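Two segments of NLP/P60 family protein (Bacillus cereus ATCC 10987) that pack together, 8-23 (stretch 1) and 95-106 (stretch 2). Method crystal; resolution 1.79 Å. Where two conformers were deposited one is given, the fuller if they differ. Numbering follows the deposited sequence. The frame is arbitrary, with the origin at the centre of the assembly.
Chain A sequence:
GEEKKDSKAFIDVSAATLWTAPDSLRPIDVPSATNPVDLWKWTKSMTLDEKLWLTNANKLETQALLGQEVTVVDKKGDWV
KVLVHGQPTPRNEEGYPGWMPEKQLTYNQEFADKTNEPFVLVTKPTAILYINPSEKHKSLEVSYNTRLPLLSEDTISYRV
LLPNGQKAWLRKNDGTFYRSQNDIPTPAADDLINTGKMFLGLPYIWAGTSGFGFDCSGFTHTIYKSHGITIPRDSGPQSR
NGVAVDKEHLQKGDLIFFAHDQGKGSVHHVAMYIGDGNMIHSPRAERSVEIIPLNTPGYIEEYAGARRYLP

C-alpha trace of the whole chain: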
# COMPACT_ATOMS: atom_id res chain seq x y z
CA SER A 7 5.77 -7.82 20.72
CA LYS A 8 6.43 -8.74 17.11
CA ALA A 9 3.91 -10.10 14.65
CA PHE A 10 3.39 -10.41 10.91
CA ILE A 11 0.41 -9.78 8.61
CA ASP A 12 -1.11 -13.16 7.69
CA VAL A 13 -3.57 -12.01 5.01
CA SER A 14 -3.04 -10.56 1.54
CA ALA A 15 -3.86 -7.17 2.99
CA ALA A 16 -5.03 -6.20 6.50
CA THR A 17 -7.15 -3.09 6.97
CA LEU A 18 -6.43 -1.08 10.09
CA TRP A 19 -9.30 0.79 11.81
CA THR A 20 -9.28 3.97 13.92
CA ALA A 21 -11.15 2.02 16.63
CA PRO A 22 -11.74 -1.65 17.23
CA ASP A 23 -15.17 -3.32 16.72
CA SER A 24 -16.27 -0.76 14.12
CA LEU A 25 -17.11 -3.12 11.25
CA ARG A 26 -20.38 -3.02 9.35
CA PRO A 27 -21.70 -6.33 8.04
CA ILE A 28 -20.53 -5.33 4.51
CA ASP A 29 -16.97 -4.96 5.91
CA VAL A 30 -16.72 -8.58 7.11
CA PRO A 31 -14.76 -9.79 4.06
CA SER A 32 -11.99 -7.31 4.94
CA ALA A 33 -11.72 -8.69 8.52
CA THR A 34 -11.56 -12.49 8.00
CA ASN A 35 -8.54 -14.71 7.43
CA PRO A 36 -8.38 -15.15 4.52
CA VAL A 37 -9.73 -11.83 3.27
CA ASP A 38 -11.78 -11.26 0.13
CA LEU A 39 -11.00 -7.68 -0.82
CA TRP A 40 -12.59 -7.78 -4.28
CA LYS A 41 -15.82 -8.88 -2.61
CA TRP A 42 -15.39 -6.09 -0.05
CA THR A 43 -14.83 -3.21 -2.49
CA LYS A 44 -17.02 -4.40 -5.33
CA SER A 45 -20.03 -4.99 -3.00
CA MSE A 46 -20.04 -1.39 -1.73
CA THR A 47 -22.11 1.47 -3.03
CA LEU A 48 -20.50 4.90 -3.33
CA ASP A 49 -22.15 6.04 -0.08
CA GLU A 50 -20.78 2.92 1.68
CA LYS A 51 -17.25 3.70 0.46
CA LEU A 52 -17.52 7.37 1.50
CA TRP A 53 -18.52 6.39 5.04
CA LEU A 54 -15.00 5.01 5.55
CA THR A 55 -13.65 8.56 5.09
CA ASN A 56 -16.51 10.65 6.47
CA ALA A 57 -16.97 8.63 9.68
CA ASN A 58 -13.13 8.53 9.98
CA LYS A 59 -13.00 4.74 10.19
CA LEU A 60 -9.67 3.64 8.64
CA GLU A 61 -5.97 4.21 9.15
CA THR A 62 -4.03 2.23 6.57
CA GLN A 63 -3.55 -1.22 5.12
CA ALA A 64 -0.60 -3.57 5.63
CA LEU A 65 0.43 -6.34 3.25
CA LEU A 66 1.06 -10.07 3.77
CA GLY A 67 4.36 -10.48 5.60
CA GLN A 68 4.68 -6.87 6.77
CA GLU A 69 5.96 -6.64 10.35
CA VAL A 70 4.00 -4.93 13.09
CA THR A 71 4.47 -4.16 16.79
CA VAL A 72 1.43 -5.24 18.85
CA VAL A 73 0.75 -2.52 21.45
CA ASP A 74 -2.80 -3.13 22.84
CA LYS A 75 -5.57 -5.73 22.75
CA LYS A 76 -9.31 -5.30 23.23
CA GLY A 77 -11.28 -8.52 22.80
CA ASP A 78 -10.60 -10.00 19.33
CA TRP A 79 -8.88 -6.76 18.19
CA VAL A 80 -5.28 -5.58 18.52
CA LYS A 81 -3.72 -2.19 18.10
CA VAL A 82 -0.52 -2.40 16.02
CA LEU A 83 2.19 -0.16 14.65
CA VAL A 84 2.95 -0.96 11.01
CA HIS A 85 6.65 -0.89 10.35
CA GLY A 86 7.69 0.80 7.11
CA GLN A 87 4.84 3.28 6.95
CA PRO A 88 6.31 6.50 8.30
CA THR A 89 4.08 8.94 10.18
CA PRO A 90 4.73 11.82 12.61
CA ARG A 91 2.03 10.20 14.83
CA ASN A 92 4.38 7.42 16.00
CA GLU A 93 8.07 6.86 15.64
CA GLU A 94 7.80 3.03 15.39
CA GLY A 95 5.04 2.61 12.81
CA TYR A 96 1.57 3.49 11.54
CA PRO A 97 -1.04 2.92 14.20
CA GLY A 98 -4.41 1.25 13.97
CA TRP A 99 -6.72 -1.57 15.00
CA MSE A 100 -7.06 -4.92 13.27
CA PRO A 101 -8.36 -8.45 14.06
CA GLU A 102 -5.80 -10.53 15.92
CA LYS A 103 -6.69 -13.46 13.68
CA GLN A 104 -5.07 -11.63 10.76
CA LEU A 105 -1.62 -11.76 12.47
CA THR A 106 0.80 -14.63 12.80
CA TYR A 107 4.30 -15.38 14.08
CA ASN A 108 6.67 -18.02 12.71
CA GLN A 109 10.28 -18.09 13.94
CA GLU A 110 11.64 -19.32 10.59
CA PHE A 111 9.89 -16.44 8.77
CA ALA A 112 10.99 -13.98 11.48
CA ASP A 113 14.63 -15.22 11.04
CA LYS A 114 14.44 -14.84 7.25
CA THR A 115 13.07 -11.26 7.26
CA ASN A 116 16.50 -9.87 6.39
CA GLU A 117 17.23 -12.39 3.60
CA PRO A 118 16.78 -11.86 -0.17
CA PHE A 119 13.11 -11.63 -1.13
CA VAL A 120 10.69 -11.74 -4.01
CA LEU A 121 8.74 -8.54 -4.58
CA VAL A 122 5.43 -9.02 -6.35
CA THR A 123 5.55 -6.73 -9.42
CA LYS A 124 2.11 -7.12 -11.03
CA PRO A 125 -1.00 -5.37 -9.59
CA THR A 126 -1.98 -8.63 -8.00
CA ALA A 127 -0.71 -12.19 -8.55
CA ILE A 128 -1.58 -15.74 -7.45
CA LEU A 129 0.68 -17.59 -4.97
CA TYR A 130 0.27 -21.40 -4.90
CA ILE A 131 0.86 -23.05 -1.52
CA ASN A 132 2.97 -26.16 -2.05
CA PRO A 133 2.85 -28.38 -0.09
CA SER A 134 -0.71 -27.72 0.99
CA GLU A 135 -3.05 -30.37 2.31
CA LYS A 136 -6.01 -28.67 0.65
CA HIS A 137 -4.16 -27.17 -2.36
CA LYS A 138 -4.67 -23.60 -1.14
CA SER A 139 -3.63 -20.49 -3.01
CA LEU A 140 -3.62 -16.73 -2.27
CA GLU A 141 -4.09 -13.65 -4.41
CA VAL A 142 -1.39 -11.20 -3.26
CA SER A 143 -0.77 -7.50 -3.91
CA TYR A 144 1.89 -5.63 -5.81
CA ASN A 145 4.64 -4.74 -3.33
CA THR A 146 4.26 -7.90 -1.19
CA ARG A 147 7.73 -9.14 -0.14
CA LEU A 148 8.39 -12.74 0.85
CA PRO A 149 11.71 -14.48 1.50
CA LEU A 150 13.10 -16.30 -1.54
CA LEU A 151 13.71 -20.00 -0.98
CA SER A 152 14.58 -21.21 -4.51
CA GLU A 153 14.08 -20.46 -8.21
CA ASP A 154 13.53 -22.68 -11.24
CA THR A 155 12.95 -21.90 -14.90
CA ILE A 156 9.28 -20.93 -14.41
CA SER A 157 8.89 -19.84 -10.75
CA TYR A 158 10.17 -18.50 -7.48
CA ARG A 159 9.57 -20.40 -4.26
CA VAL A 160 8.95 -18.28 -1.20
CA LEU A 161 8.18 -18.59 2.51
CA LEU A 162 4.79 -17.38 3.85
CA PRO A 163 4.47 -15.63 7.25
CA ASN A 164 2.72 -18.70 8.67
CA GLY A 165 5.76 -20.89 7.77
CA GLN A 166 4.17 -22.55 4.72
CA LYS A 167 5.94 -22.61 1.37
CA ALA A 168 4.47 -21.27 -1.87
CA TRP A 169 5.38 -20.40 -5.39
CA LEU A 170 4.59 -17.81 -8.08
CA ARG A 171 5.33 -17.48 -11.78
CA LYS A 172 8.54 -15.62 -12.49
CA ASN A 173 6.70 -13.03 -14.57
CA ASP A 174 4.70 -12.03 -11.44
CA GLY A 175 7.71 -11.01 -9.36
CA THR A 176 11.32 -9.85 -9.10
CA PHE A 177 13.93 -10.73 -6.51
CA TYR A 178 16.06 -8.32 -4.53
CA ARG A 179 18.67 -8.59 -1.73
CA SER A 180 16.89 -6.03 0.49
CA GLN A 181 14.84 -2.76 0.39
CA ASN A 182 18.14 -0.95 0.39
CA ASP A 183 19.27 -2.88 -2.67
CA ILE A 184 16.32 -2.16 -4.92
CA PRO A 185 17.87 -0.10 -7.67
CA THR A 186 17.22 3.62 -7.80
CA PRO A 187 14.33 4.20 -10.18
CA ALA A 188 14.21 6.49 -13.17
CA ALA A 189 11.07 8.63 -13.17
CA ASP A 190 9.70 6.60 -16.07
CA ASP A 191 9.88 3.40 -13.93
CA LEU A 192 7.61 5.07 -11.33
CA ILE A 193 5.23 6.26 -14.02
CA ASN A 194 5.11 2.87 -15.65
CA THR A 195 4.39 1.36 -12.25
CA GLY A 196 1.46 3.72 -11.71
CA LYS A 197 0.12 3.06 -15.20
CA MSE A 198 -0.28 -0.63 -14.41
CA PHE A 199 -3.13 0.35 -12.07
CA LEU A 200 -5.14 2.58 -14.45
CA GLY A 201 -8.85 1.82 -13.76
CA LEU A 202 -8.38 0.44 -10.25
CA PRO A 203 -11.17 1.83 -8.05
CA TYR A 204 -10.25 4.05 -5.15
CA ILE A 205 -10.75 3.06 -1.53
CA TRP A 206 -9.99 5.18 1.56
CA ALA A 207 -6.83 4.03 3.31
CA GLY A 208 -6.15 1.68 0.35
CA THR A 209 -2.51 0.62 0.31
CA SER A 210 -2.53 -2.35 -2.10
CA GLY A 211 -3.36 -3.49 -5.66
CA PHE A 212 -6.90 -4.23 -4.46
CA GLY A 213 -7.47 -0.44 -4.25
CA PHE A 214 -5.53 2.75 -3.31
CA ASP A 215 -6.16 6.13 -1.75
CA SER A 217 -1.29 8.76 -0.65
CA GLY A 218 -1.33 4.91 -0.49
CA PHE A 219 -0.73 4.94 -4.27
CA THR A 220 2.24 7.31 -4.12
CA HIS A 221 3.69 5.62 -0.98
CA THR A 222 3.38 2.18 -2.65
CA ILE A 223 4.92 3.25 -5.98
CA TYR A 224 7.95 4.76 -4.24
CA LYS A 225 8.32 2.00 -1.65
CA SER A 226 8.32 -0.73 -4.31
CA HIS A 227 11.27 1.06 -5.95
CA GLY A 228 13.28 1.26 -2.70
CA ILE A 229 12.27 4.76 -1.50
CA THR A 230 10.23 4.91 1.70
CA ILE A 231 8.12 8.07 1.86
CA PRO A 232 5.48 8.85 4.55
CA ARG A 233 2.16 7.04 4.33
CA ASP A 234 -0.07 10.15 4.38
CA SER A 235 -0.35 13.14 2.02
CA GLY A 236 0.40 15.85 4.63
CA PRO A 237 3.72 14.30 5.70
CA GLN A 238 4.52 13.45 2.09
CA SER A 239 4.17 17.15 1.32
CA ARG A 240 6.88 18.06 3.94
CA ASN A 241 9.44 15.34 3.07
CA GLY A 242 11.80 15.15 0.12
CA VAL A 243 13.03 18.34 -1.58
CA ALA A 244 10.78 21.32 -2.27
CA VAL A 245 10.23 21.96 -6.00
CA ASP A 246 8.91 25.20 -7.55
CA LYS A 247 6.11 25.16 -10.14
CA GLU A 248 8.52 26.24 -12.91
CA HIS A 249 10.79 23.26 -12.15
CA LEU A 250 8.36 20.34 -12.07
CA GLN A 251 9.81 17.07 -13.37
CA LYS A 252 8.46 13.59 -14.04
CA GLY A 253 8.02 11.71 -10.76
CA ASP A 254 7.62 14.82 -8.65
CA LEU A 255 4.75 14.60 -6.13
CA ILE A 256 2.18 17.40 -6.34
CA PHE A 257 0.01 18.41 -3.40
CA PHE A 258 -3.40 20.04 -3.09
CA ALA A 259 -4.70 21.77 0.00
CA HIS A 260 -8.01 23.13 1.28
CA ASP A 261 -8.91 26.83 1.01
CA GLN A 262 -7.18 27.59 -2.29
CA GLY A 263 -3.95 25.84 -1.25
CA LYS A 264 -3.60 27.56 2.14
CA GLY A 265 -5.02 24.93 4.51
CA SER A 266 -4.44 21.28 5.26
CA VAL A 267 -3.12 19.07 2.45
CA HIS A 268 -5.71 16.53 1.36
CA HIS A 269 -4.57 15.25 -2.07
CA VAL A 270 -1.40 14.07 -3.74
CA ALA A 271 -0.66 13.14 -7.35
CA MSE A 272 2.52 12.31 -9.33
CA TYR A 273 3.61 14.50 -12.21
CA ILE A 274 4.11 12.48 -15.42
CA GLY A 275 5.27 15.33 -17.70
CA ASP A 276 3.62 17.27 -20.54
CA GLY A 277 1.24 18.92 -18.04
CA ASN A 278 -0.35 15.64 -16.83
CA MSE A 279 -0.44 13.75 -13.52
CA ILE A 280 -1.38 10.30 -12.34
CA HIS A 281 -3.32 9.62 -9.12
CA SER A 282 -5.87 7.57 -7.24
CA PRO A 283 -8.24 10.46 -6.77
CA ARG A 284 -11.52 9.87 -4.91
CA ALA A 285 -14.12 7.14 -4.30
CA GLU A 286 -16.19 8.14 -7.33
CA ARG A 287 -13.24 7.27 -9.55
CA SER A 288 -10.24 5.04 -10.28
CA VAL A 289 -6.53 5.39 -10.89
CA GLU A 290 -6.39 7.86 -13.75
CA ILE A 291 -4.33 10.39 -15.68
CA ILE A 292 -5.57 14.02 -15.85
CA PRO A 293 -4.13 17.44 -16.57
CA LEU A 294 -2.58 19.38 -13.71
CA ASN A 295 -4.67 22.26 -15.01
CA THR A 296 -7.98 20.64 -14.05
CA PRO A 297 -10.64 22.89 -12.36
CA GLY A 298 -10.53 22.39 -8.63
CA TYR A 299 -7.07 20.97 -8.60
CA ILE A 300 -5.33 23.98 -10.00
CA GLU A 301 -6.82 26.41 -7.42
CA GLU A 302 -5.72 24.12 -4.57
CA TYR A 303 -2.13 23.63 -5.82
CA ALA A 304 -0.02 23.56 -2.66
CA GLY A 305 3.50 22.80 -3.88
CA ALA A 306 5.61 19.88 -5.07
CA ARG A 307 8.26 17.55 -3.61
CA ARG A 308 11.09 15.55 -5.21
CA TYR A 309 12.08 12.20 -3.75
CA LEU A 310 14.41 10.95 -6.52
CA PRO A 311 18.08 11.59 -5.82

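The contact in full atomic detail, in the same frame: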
# COMPACT_ATOMS: atom_id res chain seq x y z
N LYS A 8 6.26 -8.76 18.54
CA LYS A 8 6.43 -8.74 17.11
C LYS A 8 5.42 -9.67 16.45
O LYS A 8 5.14 -10.77 16.94
CB LYS A 8 7.89 -9.12 16.80
CG LYS A 8 8.32 -9.06 15.36
CD LYS A 8 9.73 -9.67 15.14
CE LYS A 8 10.84 -8.97 15.95
NZ LYS A 8 11.84 -8.24 15.11
N ALA A 9 4.78 -9.21 15.38
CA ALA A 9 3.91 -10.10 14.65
C ALA A 9 3.97 -9.73 13.18
O ALA A 9 4.54 -8.70 12.81
CB ALA A 9 2.49 -10.07 15.20
N PHE A 10 3.39 -10.59 12.36
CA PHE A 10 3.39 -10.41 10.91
C PHE A 10 1.98 -10.51 10.33
O PHE A 10 1.21 -11.36 10.72
CB PHE A 10 4.31 -11.46 10.28
CG PHE A 10 5.76 -11.28 10.69
CD1 PHE A 10 6.59 -10.39 10.02
CD2 PHE A 10 6.23 -11.90 11.81
CE1 PHE A 10 7.91 -10.18 10.42
CE2 PHE A 10 7.54 -11.70 12.23
CZ PHE A 10 8.37 -10.84 11.53
N ILE A 11 1.69 -9.69 9.33
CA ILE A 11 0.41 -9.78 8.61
C ILE A 11 0.26 -11.13 7.91
O ILE A 11 1.16 -11.54 7.17
CB ILE A 11 0.30 -8.64 7.58
CG1 ILE A 11 0.50 -7.29 8.26
CG2 ILE A 11 -1.03 -8.71 6.81
CD1 ILE A 11 -0.47 -6.94 9.36
N ASP A 12 -0.88 -11.79 8.13
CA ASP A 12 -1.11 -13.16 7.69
C ASP A 12 -2.20 -13.22 6.62
O ASP A 12 -2.65 -14.30 6.28
CB ASP A 12 -1.45 -14.07 8.90
CG ASP A 12 -1.38 -15.58 8.55
OD1 ASP A 12 -0.43 -15.98 7.87
OD2 ASP A 12 -2.29 -16.35 8.93
N VAL A 13 -2.57 -12.06 6.06
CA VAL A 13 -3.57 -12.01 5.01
C VAL A 13 -2.99 -11.19 3.88
O VAL A 13 -1.97 -10.48 4.04
CB VAL A 13 -4.97 -11.43 5.51
CG1 VAL A 13 -5.66 -12.45 6.41
CG2 VAL A 13 -4.80 -10.08 6.23
N SER A 14 -3.60 -11.28 2.70
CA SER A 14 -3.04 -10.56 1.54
C SER A 14 -2.90 -9.07 1.86
O SER A 14 -1.84 -8.47 1.64
CB SER A 14 -3.86 -10.79 0.29
OG SER A 14 -5.21 -10.41 0.52
N ALA A 15 -3.95 -8.49 2.41
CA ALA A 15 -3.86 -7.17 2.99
C ALA A 15 -4.82 -7.01 4.18
O ALA A 15 -6.00 -7.43 4.13
CB ALA A 15 -4.04 -6.08 1.93
N ALA A 16 -4.25 -6.52 5.29
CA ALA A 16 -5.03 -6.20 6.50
C ALA A 16 -5.40 -4.72 6.50
O ALA A 16 -4.58 -3.86 6.26
CB ALA A 16 -4.26 -6.52 7.77
N THR A 17 -6.65 -4.45 6.88
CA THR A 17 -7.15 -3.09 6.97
C THR A 17 -7.16 -2.71 8.44
O THR A 17 -7.68 -3.47 9.27
CB THR A 17 -8.55 -3.08 6.38
OG1 THR A 17 -8.46 -3.48 5.01
CG2 THR A 17 -9.17 -1.67 6.46
N LEU A 18 -6.52 -1.58 8.74
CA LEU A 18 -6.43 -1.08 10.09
C LEU A 18 -7.47 0.04 10.33
O LEU A 18 -7.62 0.96 9.52
CB LEU A 18 -5.03 -0.55 10.35
CG LEU A 18 -4.00 -1.65 10.71
CD1 LEU A 18 -3.71 -2.54 9.52
CD2 LEU A 18 -2.73 -0.96 11.23
N TRP A 19 -8.14 -0.07 11.46
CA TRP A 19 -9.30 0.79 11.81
C TRP A 19 -8.88 1.80 12.88
O TRP A 19 -7.97 1.53 13.65
CB TRP A 19 -10.48 -0.08 12.31
CG TRP A 19 -11.02 -0.93 11.20
CD1 TRP A 19 -10.40 -2.01 10.65
CD2 TRP A 19 -12.22 -0.73 10.42
NE1 TRP A 19 -11.12 -2.50 9.62
CE2 TRP A 19 -12.26 -1.75 9.45
CE3 TRP A 19 -13.29 0.18 10.48
CZ2 TRP A 19 -13.30 -1.88 8.51
CZ3 TRP A 19 -14.31 0.07 9.55
CH2 TRP A 19 -14.32 -0.97 8.58
N THR A 20 -9.56 2.95 12.92
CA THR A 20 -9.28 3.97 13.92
C THR A 20 -9.80 3.54 15.29
O THR A 20 -9.40 4.09 16.27
CB THR A 20 -9.94 5.31 13.56
OG1 THR A 20 -11.36 5.10 13.38
CG2 THR A 20 -9.31 5.87 12.28
N ALA A 21 -10.68 2.55 15.35
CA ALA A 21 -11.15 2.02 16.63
C ALA A 21 -11.45 0.58 16.39
O ALA A 21 -11.76 0.22 15.26
CB ALA A 21 -12.44 2.76 17.10
N PRO A 22 -11.36 -0.26 17.43
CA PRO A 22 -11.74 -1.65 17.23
C PRO A 22 -13.28 -1.81 17.17
O PRO A 22 -14.00 -0.85 17.45
CB PRO A 22 -11.16 -2.34 18.48
CG PRO A 22 -11.22 -1.25 19.53
CD PRO A 22 -11.00 0.03 18.84
N ASP A 23 -13.73 -2.98 16.71
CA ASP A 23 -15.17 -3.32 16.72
C ASP A 23 -16.04 -2.35 15.95
O ASP A 23 -17.19 -2.09 16.36
CB ASP A 23 -15.72 -3.31 18.15
CG ASP A 23 -15.00 -4.23 19.04
OD1 ASP A 23 -15.06 -5.44 18.76
OD2 ASP A 23 -14.40 -3.74 20.02
N GLY A 95 5.86 3.09 13.91
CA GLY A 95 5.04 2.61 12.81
C GLY A 95 3.66 3.26 12.79
O GLY A 95 3.31 4.03 13.69
N TYR A 96 2.89 2.92 11.76
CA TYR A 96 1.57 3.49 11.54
C TYR A 96 0.57 2.79 12.41
O TYR A 96 0.44 1.57 12.35
CB TYR A 96 1.15 3.41 10.05
CG TYR A 96 0.20 4.53 9.70
CD1 TYR A 96 -1.12 4.48 10.10
CD2 TYR A 96 0.63 5.67 9.02
CE1 TYR A 96 -1.97 5.49 9.82
CE2 TYR A 96 -0.25 6.71 8.74
CZ TYR A 96 -1.56 6.60 9.16
OH TYR A 96 -2.50 7.59 8.95
N PRO A 97 -0.15 3.55 13.24
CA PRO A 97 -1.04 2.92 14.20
C PRO A 97 -2.43 2.60 13.66
O PRO A 97 -2.96 3.31 12.81
CB PRO A 97 -1.12 3.95 15.29
CG PRO A 97 -1.12 5.23 14.53
CD PRO A 97 -0.07 5.01 13.46
N GLY A 98 -3.01 1.54 14.19
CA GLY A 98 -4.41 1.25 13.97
C GLY A 98 -4.83 -0.09 14.50
O GLY A 98 -4.01 -0.85 14.94
N TRP A 99 -6.12 -0.37 14.43
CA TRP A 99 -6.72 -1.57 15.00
C TRP A 99 -7.09 -2.57 13.92
O TRP A 99 -7.63 -2.20 12.85
CB TRP A 99 -7.96 -1.19 15.82
CG TRP A 99 -7.67 -0.37 17.02
CD1 TRP A 99 -7.55 0.98 17.10
CD2 TRP A 99 -7.51 -0.87 18.37
NE1 TRP A 99 -7.28 1.35 18.41
CE2 TRP A 99 -7.26 0.23 19.20
CE3 TRP A 99 -7.53 -2.15 18.93
CZ2 TRP A 99 -7.05 0.11 20.58
CZ3 TRP A 99 -7.32 -2.28 20.30
CH2 TRP A 99 -7.08 -1.16 21.10
N MSE A 100 -6.80 -3.83 14.20
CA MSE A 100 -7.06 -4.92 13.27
C MSE A 100 -7.42 -6.22 14.03
O MSE A 100 -7.07 -6.36 15.21
CB MSE A 100 -5.85 -5.13 12.36
CG MSE A 100 -4.55 -5.50 13.09
SE MSE A 100 -3.13 -5.94 11.82
CE MSE A 100 -3.90 -7.53 11.18
N PRO A 101 -8.11 -7.17 13.37
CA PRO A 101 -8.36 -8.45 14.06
C PRO A 101 -7.10 -9.22 14.33
O PRO A 101 -6.27 -9.38 13.43
CB PRO A 101 -9.24 -9.22 13.08
CG PRO A 101 -9.90 -8.15 12.23
CD PRO A 101 -8.85 -7.09 12.09
N GLU A 102 -6.96 -9.70 15.55
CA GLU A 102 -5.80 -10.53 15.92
C GLU A 102 -5.62 -11.74 15.01
O GLU A 102 -4.50 -12.18 14.76
CB GLU A 102 -5.88 -10.97 17.38
CG GLU A 102 -4.52 -11.50 17.84
CD GLU A 102 -4.41 -11.63 19.36
OE1 GLU A 102 -5.42 -12.00 19.98
OE2 GLU A 102 -3.32 -11.36 19.90
N LYS A 103 -6.73 -12.29 14.53
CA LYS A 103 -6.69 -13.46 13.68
C LYS A 103 -6.06 -13.24 12.32
O LYS A 103 -5.82 -14.22 11.61
CB LYS A 103 -8.08 -14.06 13.49
CG LYS A 103 -9.09 -13.17 12.76
CD LYS A 103 -10.48 -13.81 12.82
CE LYS A 103 -11.50 -13.05 12.02
NZ LYS A 103 -12.88 -13.66 12.15
N GLN A 104 -5.78 -11.97 11.99
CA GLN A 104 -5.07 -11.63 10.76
C GLN A 104 -3.56 -11.50 10.94
O GLN A 104 -2.87 -11.09 10.00
CB GLN A 104 -5.65 -10.34 10.17
CG GLN A 104 -7.05 -10.54 9.59
CD GLN A 104 -7.53 -9.29 8.87
OE1 GLN A 104 -7.15 -8.19 9.26
NE2 GLN A 104 -8.35 -9.47 7.84
N LEU A 105 -3.06 -11.84 12.13
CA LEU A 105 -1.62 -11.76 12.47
C LEU A 105 -1.11 -13.18 12.67
O LEU A 105 -1.87 -14.09 13.00
CB LEU A 105 -1.40 -10.97 13.76
CG LEU A 105 -1.65 -9.48 13.72
CD1 LEU A 105 -1.40 -8.90 15.11
CD2 LEU A 105 -0.79 -8.78 12.65
N THR A 106 0.19 -13.37 12.46
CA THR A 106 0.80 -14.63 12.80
C THR A 106 2.22 -14.38 13.30
O THR A 106 2.73 -13.23 13.31
CB THR A 106 0.79 -15.60 11.59
OG1 THR A 106 1.20 -16.90 12.02
CG2 THR A 106 1.69 -15.11 10.48
O HOH W 1 -8.47 -6.00 8.61

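The two stretches are joined by two separate antiparallel ladders whose register shifts by two residues between them, with selenomethionine Met100 filling the space between. At one end, Trp19 and Trp99 form a single bridge closed by a reciprocal pair of backbone hydrogen bonds: Trp19 N donates to Trp99 O (2.6 Å) and Trp99 N to Trp19 O (2.8 Å). Trp99 O also receives a CA-H...O contact from Leu18 CA at 3.2 Å. At the other end, Phe10 N donates to Thr106 O (2.9 Å) and Thr106 N to Phe10 O (2.8 Å); just past the ladder, beyond the non-hydrogen-bonded pair Ile11-Leu105, Asp12 N in the loop donates to Gln104 O at 2.8 Å. Gln104 closes a short 3-10 segment, so the chain turns there and still presents its carbonyl to the Asp12 backbone.

Between the ladders the contact is largely apolar. With chi1 p, chi2 t and chi3 m, the Met100 side chain places SE 3.8 Å from Ile11 CD1 and 4.1 Å from Leu18 CD1, while its CE lies 3.6 Å from Ala16 CB, where the small alanine side chain leaves room for it. Ile11 CD1 also meets Leu105 CD2 at 3.8 Å, although the CA-to-CB bond of Ile11 points away from stretch 2. Gly98 faces Leu18; a CB at this position would come within 2.9 Å of Leu18 CB, a clash that glycine avoids.

Trp99 loses more area to the contact than any other residue. Pro22 lies over one face of its indole, with CD 3.6 Å from the centroid of the five-membered ring and nearly on the ring normal, a CH-pi contact made by the compact, puckered proline ring. The O of a water lies 2.7 Å from Thr17 O and 2.6 Å from Gln104 OE1, bridging backbone and side chain. The contact buries 868 Å², both sides summed.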